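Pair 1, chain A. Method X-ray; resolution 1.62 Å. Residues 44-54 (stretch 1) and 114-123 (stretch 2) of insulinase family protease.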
# COMPACT_ATOMS: atom_id res chain seq x y z
N GLN A 44 -16.43 -15.50 11.08
CA GLN A 44 -17.47 -14.81 10.31
C GLN A 44 -17.33 -15.04 8.80
O GLN A 44 -18.26 -14.70 8.03
CB GLN A 44 -17.46 -13.30 10.60
CG GLN A 44 -16.38 -12.44 9.93
CD GLN A 44 -14.98 -12.59 10.50
OE1 GLN A 44 -14.74 -13.33 11.50
NE2 GLN A 44 -14.01 -11.87 9.87
N ARG A 45 -16.19 -15.56 8.35
CA ARG A 45 -15.99 -15.93 6.95
C ARG A 45 -15.68 -17.43 6.86
O ARG A 45 -14.59 -17.83 6.48
CB ARG A 45 -14.82 -15.10 6.36
CG ARG A 45 -14.94 -13.56 6.40
CD ARG A 45 -16.08 -13.07 5.59
NE ARG A 45 -15.85 -13.29 4.15
CZ ARG A 45 -16.70 -12.88 3.21
NH1 ARG A 45 -17.85 -12.28 3.53
NH2 ARG A 45 -16.41 -13.11 1.93
N PRO A 46 -16.66 -18.29 7.24
CA PRO A 46 -16.32 -19.64 7.53
C PRO A 46 -15.91 -20.45 6.31
O PRO A 46 -15.16 -21.40 6.47
CB PRO A 46 -17.60 -20.20 8.17
CG PRO A 46 -18.66 -19.37 7.60
CD PRO A 46 -18.06 -18.01 7.59
N SER A 47 -16.37 -20.02 5.12
CA SER A 47 -16.15 -20.71 3.86
C SER A 47 -15.17 -20.01 2.90
O SER A 47 -14.91 -20.51 1.80
CB SER A 47 -17.49 -20.95 3.16
OG SER A 47 -18.07 -19.75 2.71
N ASP A 48 -14.61 -18.86 3.33
CA ASP A 48 -13.77 -18.07 2.47
C ASP A 48 -12.35 -18.70 2.38
O ASP A 48 -11.94 -19.52 3.20
CB ASP A 48 -13.72 -16.67 3.05
CG ASP A 48 -13.50 -15.60 2.04
OD1 ASP A 48 -13.14 -15.90 0.85
OD2 ASP A 48 -13.65 -14.44 2.46
N ARG A 49 -11.60 -18.28 1.38
CA ARG A 49 -10.26 -18.80 1.15
C ARG A 49 -9.30 -18.36 2.27
O ARG A 49 -9.50 -17.31 2.93
CB ARG A 49 -9.75 -18.33 -0.22
CG ARG A 49 -10.54 -18.94 -1.42
CD ARG A 49 -9.88 -18.62 -2.71
NE ARG A 49 -8.68 -19.40 -3.03
CZ ARG A 49 -8.66 -20.62 -3.59
NH1 ARG A 49 -9.81 -21.22 -3.89
NH2 ARG A 49 -7.54 -21.22 -3.89
N ILE A 50 -8.30 -19.20 2.50
CA ILE A 50 -7.31 -18.96 3.57
C ILE A 50 -6.20 -18.24 2.90
O ILE A 50 -5.58 -18.78 1.95
CB ILE A 50 -6.82 -20.25 4.17
CG1 ILE A 50 -7.97 -21.12 4.67
CG2 ILE A 50 -5.76 -20.04 5.28
CD1 ILE A 50 -8.95 -20.41 5.50
N GLU A 51 -5.85 -17.05 3.41
CA GLU A 51 -4.79 -16.22 2.82
C GLU A 51 -3.52 -16.27 3.65
O GLU A 51 -3.56 -16.06 4.84
CB GLU A 51 -5.25 -14.77 2.68
CG GLU A 51 -6.50 -14.59 1.81
CD GLU A 51 -6.25 -14.92 0.35
OE1 GLU A 51 -5.12 -14.64 -0.13
OE2 GLU A 51 -7.18 -15.43 -0.34
N LEU A 52 -2.39 -16.55 2.99
CA LEU A 52 -1.09 -16.58 3.63
C LEU A 52 -0.18 -15.57 2.94
O LEU A 52 -0.11 -15.49 1.69
CB LEU A 52 -0.48 -17.99 3.55
CG LEU A 52 -1.22 -19.12 4.26
CD1 LEU A 52 -2.19 -19.75 3.33
CD2 LEU A 52 -0.20 -20.18 4.64
N ARG A 53 0.60 -14.84 3.73
CA ARG A 53 1.56 -13.90 3.17
C ARG A 53 2.86 -14.07 3.96
O ARG A 53 2.84 -14.08 5.20
CB ARG A 53 1.06 -12.45 3.28
CG ARG A 53 -0.24 -12.23 2.60
CD ARG A 53 -0.14 -12.15 1.09
NE ARG A 53 -1.47 -11.77 0.62
CZ ARG A 53 -2.48 -12.62 0.43
NH1 ARG A 53 -2.33 -13.92 0.53
NH2 ARG A 53 -3.70 -12.18 0.16
N LEU A 54 3.98 -14.20 3.25
CA LEU A 54 5.27 -14.20 3.91
C LEU A 54 5.97 -12.99 3.41
O LEU A 54 6.27 -12.89 2.20
CB LEU A 54 6.09 -15.47 3.62
CG LEU A 54 7.51 -15.51 4.24
CD1 LEU A 54 7.41 -15.68 5.79
CD2 LEU A 54 8.29 -16.67 3.62
N THR A 114 10.30 -8.47 -0.11
CA THR A 114 9.69 -9.48 -1.00
C THR A 114 8.47 -10.05 -0.31
O THR A 114 8.52 -10.42 0.88
CB THR A 114 10.71 -10.60 -1.22
OG1 THR A 114 11.84 -10.03 -1.88
CG2 THR A 114 10.21 -11.73 -2.11
N LEU A 115 7.38 -10.22 -1.04
CA LEU A 115 6.11 -10.69 -0.48
C LEU A 115 5.70 -11.92 -1.26
O LEU A 115 5.44 -11.82 -2.49
CB LEU A 115 5.04 -9.61 -0.64
CG LEU A 115 3.59 -10.02 -0.28
CD1 LEU A 115 3.53 -10.27 1.19
CD2 LEU A 115 2.56 -8.95 -0.66
N TYR A 116 5.60 -13.07 -0.55
CA TYR A 116 5.08 -14.32 -1.10
C TYR A 116 3.61 -14.45 -0.72
O TYR A 116 3.24 -14.20 0.42
CB TYR A 116 5.83 -15.53 -0.55
CG TYR A 116 7.29 -15.58 -0.99
CD1 TYR A 116 7.63 -16.13 -2.17
CD2 TYR A 116 8.31 -14.98 -0.23
CE1 TYR A 116 8.95 -16.23 -2.56
CE2 TYR A 116 9.64 -14.99 -0.68
CZ TYR A 116 9.94 -15.64 -1.82
OH TYR A 116 11.22 -15.69 -2.38
N SER A 117 2.77 -14.90 -1.67
CA SER A 117 1.33 -14.93 -1.44
C SER A 117 0.73 -16.24 -1.91
O SER A 117 0.90 -16.62 -3.08
CB SER A 117 0.60 -13.79 -2.15
OG SER A 117 1.06 -12.47 -1.78
N LEU A 118 -0.03 -16.87 -1.03
CA LEU A 118 -0.85 -18.04 -1.35
C LEU A 118 -2.29 -17.83 -0.85
O LEU A 118 -2.53 -17.21 0.20
CB LEU A 118 -0.27 -19.31 -0.74
CG LEU A 118 0.88 -19.93 -1.54
CD1 LEU A 118 1.83 -20.78 -0.72
CD2 LEU A 118 0.27 -20.81 -2.64
N SER A 119 -3.26 -18.34 -1.59
CA SER A 119 -4.68 -18.24 -1.26
C SER A 119 -5.23 -19.64 -1.47
O SER A 119 -5.21 -20.13 -2.62
CB SER A 119 -5.38 -17.29 -2.26
OG SER A 119 -6.81 -17.34 -2.12
N LEU A 120 -5.64 -20.30 -0.40
CA LEU A 120 -6.00 -21.70 -0.42
C LEU A 120 -7.50 -21.84 -0.29
O LEU A 120 -8.18 -21.06 0.39
CB LEU A 120 -5.37 -22.46 0.74
CG LEU A 120 -3.88 -22.30 0.91
CD1 LEU A 120 -3.40 -23.09 2.12
CD2 LEU A 120 -3.18 -22.72 -0.37
N PRO A 121 -8.06 -22.90 -0.87
CA PRO A 121 -9.45 -23.09 -0.58
C PRO A 121 -9.71 -23.39 0.87
O PRO A 121 -8.87 -23.93 1.57
CB PRO A 121 -9.84 -24.31 -1.44
CG PRO A 121 -8.60 -24.72 -2.13
CD PRO A 121 -7.44 -24.06 -1.50
N ASN A 122 -10.92 -23.11 1.28
CA ASN A 122 -11.32 -23.42 2.63
C ASN A 122 -11.41 -24.93 2.85
O ASN A 122 -11.57 -25.69 1.90
CB ASN A 122 -12.67 -22.76 2.95
CG ASN A 122 -12.74 -22.26 4.38
OD1 ASN A 122 -12.11 -22.81 5.32
ND2 ASN A 122 -13.44 -21.17 4.56
N ASN A 123 -11.18 -25.34 4.08
CA ASN A 123 -11.37 -26.75 4.45
C ASN A 123 -10.50 -27.72 3.65
O ASN A 123 -10.94 -28.80 3.25
CB ASN A 123 -12.85 -27.16 4.34
CG ASN A 123 -13.11 -28.50 5.00
OD1 ASN A 123 -12.44 -28.84 5.99
ND2 ASN A 123 -14.02 -29.29 4.44

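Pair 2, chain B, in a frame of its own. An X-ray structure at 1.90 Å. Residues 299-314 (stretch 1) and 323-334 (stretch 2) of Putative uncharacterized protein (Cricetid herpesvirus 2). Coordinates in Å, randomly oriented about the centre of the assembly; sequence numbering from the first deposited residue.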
# COMPACT_ATOMS: atom_id res chain seq x y z
N LEU B 299 6.81 9.19 18.83
CA LEU B 299 5.77 9.01 17.84
C LEU B 299 4.37 9.19 18.43
O LEU B 299 3.51 9.80 17.80
CB LEU B 299 5.88 7.63 17.19
CG LEU B 299 4.80 7.30 16.16
CD1 LEU B 299 4.96 8.19 14.93
CD2 LEU B 299 4.86 5.83 15.78
N PHE B 300 4.15 8.67 19.63
CA PHE B 300 2.81 8.68 20.20
C PHE B 300 2.39 10.08 20.65
O PHE B 300 1.23 10.30 20.98
CB PHE B 300 2.72 7.68 21.35
CG PHE B 300 2.80 6.26 20.90
CD1 PHE B 300 1.66 5.57 20.53
CD2 PHE B 300 4.01 5.61 20.83
CE1 PHE B 300 1.73 4.27 20.10
CE2 PHE B 300 4.09 4.30 20.40
CZ PHE B 300 2.94 3.63 20.04
N GLN B 301 3.34 11.02 20.65
CA GLN B 301 3.04 12.42 20.98
C GLN B 301 2.65 13.22 19.74
O GLN B 301 2.19 14.36 19.85
CB GLN B 301 4.25 13.07 21.66
CG GLN B 301 4.81 12.26 22.83
CD GLN B 301 3.74 11.87 23.83
OE1 GLN B 301 3.70 10.73 24.30
NE2 GLN B 301 2.86 12.81 24.16
N THR B 302 2.82 12.61 18.57
CA THR B 302 2.46 13.23 17.29
C THR B 302 1.08 12.83 16.81
O THR B 302 0.56 13.38 15.83
CB THR B 302 3.45 12.82 16.19
OG1 THR B 302 3.06 11.54 15.64
CG2 THR B 302 4.86 12.74 16.75
N ALA B 303 0.49 11.86 17.49
CA ALA B 303 -0.65 11.14 16.96
C ALA B 303 -1.93 11.99 16.84
O ALA B 303 -2.86 11.61 16.13
CB ALA B 303 -0.91 9.93 17.81
N ASP B 304 -1.96 13.13 17.53
CA ASP B 304 -3.12 14.03 17.49
C ASP B 304 -4.40 13.34 17.96
O ASP B 304 -5.46 13.49 17.35
CB ASP B 304 -3.31 14.61 16.08
CG ASP B 304 -4.28 15.79 16.05
OD1 ASP B 304 -4.36 16.53 17.05
OD2 ASP B 304 -4.96 15.98 15.02
N GLY B 305 -4.29 12.56 19.03
CA GLY B 305 -5.44 11.84 19.57
C GLY B 305 -5.89 10.68 18.71
O GLY B 305 -6.83 9.97 19.06
N GLU B 306 -5.22 10.48 17.57
CA GLU B 306 -5.57 9.41 16.65
C GLU B 306 -4.65 8.22 16.87
O GLU B 306 -3.64 8.33 17.56
CB GLU B 306 -5.47 9.90 15.20
CG GLU B 306 -6.22 11.18 14.94
CD GLU B 306 -7.67 11.12 15.38
OE1 GLU B 306 -8.31 10.07 15.15
OE2 GLU B 306 -8.16 12.10 15.98
N PRO B 307 -4.99 7.08 16.27
CA PRO B 307 -4.17 5.90 16.52
C PRO B 307 -2.83 5.90 15.80
O PRO B 307 -2.58 6.68 14.87
CB PRO B 307 -5.04 4.74 16.02
CG PRO B 307 -6.41 5.30 15.89
CD PRO B 307 -6.22 6.73 15.55
N VAL B 308 -1.99 4.98 16.25
CA VAL B 308 -0.76 4.62 15.57
C VAL B 308 -0.94 3.22 15.01
O VAL B 308 -1.48 2.34 15.69
CB VAL B 308 0.46 4.68 16.53
CG1 VAL B 308 1.63 3.82 16.03
CG2 VAL B 308 0.89 6.13 16.74
N LEU B 309 -0.52 3.02 13.76
CA LEU B 309 -0.56 1.72 13.13
C LEU B 309 0.85 1.14 13.15
O LEU B 309 1.80 1.81 12.75
CB LEU B 309 -1.07 1.81 11.69
CG LEU B 309 -1.16 0.49 10.93
CD1 LEU B 309 -2.25 -0.41 11.49
CD2 LEU B 309 -1.40 0.74 9.45
N ALA B 310 0.97 -0.09 13.63
CA ALA B 310 2.25 -0.77 13.65
C ALA B 310 2.19 -1.98 12.72
O ALA B 310 1.30 -2.82 12.86
CB ALA B 310 2.62 -1.20 15.08
N SER B 311 3.11 -2.03 11.76
CA SER B 311 3.22 -3.16 10.85
C SER B 311 4.58 -3.79 11.05
O SER B 311 5.58 -3.09 11.07
CB SER B 311 3.06 -2.72 9.39
OG SER B 311 1.93 -1.89 9.20
N VAL B 312 4.62 -5.11 11.18
CA VAL B 312 5.89 -5.81 11.33
C VAL B 312 5.88 -7.04 10.45
O VAL B 312 4.88 -7.75 10.36
CB VAL B 312 6.17 -6.19 12.80
CG1 VAL B 312 5.07 -7.09 13.35
CG2 VAL B 312 7.54 -6.85 12.94
N TRP B 313 7.00 -7.28 9.78
CA TRP B 313 7.14 -8.51 9.03
C TRP B 313 8.57 -8.99 9.06
O TRP B 313 9.49 -8.23 9.36
CB TRP B 313 6.66 -8.34 7.59
CG TRP B 313 7.44 -7.39 6.76
CD1 TRP B 313 7.22 -6.05 6.62
CD2 TRP B 313 8.57 -7.70 5.95
NE1 TRP B 313 8.14 -5.51 5.76
CE2 TRP B 313 8.99 -6.50 5.33
CE3 TRP B 313 9.27 -8.88 5.67
CZ2 TRP B 313 10.07 -6.44 4.46
CZ3 TRP B 313 10.35 -8.82 4.81
CH2 TRP B 313 10.74 -7.62 4.21
N GLY B 314 8.77 -10.27 8.76
CA GLY B 314 10.11 -10.81 8.72
C GLY B 314 10.23 -12.02 7.83
O GLY B 314 9.24 -12.58 7.38
N TYR B 323 7.07 -15.21 4.17
CA TYR B 323 7.01 -14.00 4.97
C TYR B 323 6.08 -14.16 6.16
O TYR B 323 4.98 -14.69 6.02
CB TYR B 323 6.57 -12.81 4.12
CG TYR B 323 7.58 -12.41 3.07
CD1 TYR B 323 8.61 -11.54 3.36
CD2 TYR B 323 7.50 -12.92 1.78
CE1 TYR B 323 9.54 -11.18 2.41
CE2 TYR B 323 8.42 -12.57 0.81
CZ TYR B 323 9.44 -11.70 1.13
OH TYR B 323 10.37 -11.35 0.18
N GLU B 324 6.54 -13.71 7.32
CA GLU B 324 5.69 -13.61 8.51
C GLU B 324 5.32 -12.14 8.66
O GLU B 324 6.18 -11.28 8.53
CB GLU B 324 6.42 -14.10 9.76
CG GLU B 324 7.06 -15.48 9.65
CD GLU B 324 6.09 -16.62 9.90
OE1 GLU B 324 4.96 -16.37 10.36
OE2 GLU B 324 6.47 -17.78 9.64
N SER B 325 4.04 -11.85 8.92
CA SER B 325 3.60 -10.47 9.07
C SER B 325 2.45 -10.34 10.07
O SER B 325 1.54 -11.18 10.10
CB SER B 325 3.17 -9.89 7.72
OG SER B 325 2.85 -8.52 7.83
N CYS B 326 2.51 -9.29 10.88
CA CYS B 326 1.46 -8.96 11.82
C CYS B 326 1.27 -7.45 11.81
O CYS B 326 2.16 -6.71 11.39
CB CYS B 326 1.81 -9.44 13.24
SG CYS B 326 2.28 -11.18 13.31
N ALA B 327 0.10 -6.99 12.26
CA ALA B 327 -0.14 -5.56 12.38
C ALA B 327 -0.95 -5.27 13.64
O ALA B 327 -1.72 -6.12 14.08
CB ALA B 327 -0.85 -5.03 11.15
N PHE B 328 -0.74 -4.09 14.20
CA PHE B 328 -1.38 -3.68 15.45
C PHE B 328 -1.90 -2.27 15.33
O PHE B 328 -1.20 -1.40 14.80
CB PHE B 328 -0.40 -3.76 16.62
CG PHE B 328 0.29 -5.07 16.73
CD1 PHE B 328 1.44 -5.32 16.01
CD2 PHE B 328 -0.22 -6.06 17.56
CE1 PHE B 328 2.08 -6.54 16.11
CE2 PHE B 328 0.42 -7.27 17.67
CZ PHE B 328 1.57 -7.51 16.94
N VAL B 329 -3.11 -2.04 15.82
CA VAL B 329 -3.64 -0.69 15.96
C VAL B 329 -3.46 -0.24 17.40
O VAL B 329 -3.83 -0.96 18.33
CB VAL B 329 -5.14 -0.60 15.59
CG1 VAL B 329 -5.55 0.87 15.44
CG2 VAL B 329 -5.43 -1.36 14.32
N ILE B 330 -2.89 0.95 17.58
CA ILE B 330 -2.59 1.45 18.91
C ILE B 330 -3.27 2.80 19.10
O ILE B 330 -2.73 3.83 18.70
CB ILE B 330 -1.07 1.61 19.14
CG1 ILE B 330 -0.32 0.37 18.66
CG2 ILE B 330 -0.80 1.89 20.61
CD1 ILE B 330 1.19 0.49 18.76
N PRO B 331 -4.46 2.79 19.70
CA PRO B 331 -5.13 4.08 19.95
C PRO B 331 -4.35 4.90 20.97
O PRO B 331 -3.62 4.32 21.78
CB PRO B 331 -6.50 3.67 20.49
CG PRO B 331 -6.27 2.35 21.12
CD PRO B 331 -5.21 1.67 20.30
N THR B 332 -4.49 6.22 20.92
CA THR B 332 -3.78 7.11 21.84
C THR B 332 -4.77 7.86 22.74
O THR B 332 -4.38 8.75 23.49
CB THR B 332 -2.90 8.13 21.08
OG1 THR B 332 -3.71 8.95 20.24
CG2 THR B 332 -1.84 7.40 20.23
N LYS B 333 -6.04 7.49 22.66
CA LYS B 333 -7.05 7.98 23.60
C LYS B 333 -8.13 6.91 23.75
O LYS B 333 -8.18 5.97 22.95
CB LYS B 333 -7.65 9.31 23.14
CG LYS B 333 -8.59 9.21 21.94
CD LYS B 333 -9.17 10.57 21.59
CE LYS B 333 -10.30 10.47 20.56
NZ LYS B 333 -9.81 10.45 19.15
N GLY B 334 -8.97 7.04 24.77
CA GLY B 334 -10.07 6.11 24.97
C GLY B 334 -9.69 4.88 25.78
O GLY B 334 -8.64 4.86 26.42
O HOH W 1 -6.52 7.29 19.14

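Pair 1 and pair 2 share an antiparallel two-strand ladder entered through a tight turn. Over 14 central residues the N, CA and C atoms superpose with an RMSD of 0.7 Å. The N-to-C directions of the strands differ by 162° in pair 1 and 170° in pair 2, with closest axis approaches of 4.7 and 4.6 Å. The register is the same: I50(A)–L120(A), L52(A)–L118(A) and L54(A)–Y116(A) match V308(B)–I330(B), A310(B)–F328(B) and V312(B)–C326(B), and all six are hydrogen-bonded pairs. The bonds run both ways in each. At the centre, L52(A) N donates to L118(A) O at 2.9 Å and L118(A) N to L52(A) O at 3.1 Å; in pair 2, A310(B) N to F328(B) O and F328(B) N to A310(B) O are both 2.8 Å.

The side chains of these hydrogen-bonded pairs lie on one face of the sheet, and in both proteins that face is packed mainly with apolar groups. At the first rung I50(A) CB lies 4.3 Å from L120(A) CB, and V308(B) CB lies 4.3 Å from I330(B) CB; the equal CB–CB distances reflect the common backbone register. At the second rung the bulk is distributed differently. In pair 1 two leucines face each other, and L52(A) CD1 also reaches diagonally to L120(A) CD1 at 3.8 Å. In pair 2 the small A310(B) matches L52(A), while the large F328(B) matches L118(A); A310(B) CB is 4.2 Å from F328(B) CB and 4.3 Å from I330(B) CD1. The third rung joins L54(A) CB to Y116(A) CB at 4.2 Å, against V312(B) CG1 to C326(B) CB at 4.0 Å. V312(B) CG1 also approaches the edge of the F328(B) ring, 4.1 Å from CE1.

The opposite face, carrying the non-hydrogen-bonded pairs, shows the sharper contrast. At E51(A)–S119(A), S119(A) OG donates to E51(A) OE2 at 2.6 Å and accepts from R49(A) NE at 2.9 Å, while R49(A) NH2 donates to S119(A) O at 2.9 Å. The matched L309(B)–V329(B) pair is apolar, L309(B) CD1 to V329(B) CG2 at 4.4 Å, and P307(B), in place of R49(A), sets CB 3.9 Å from V329(B) CG1. At the next rung R53(A) bends back into a salt bridge, NH2 to E51(A) OE1 at 2.9 Å, beside S117(A); S311(B) puts a far smaller group in place of R53(A), and A327(B) lacks only the hydroxyl of S117(A).

At the turn, R45(A)–D48(A) is type I and A303(B)–E306(B) type I'. N122(A) and T332(B) coincide to 0.8 Å at CA, and both direct their side-chain ends to the turn. T332(B) OG1 donates to E306(B) O at 2.8 Å. Pair 2 adds a water, donating to G305(B) O at 2.7 Å and accepting from T332(B) N at 2.9 Å.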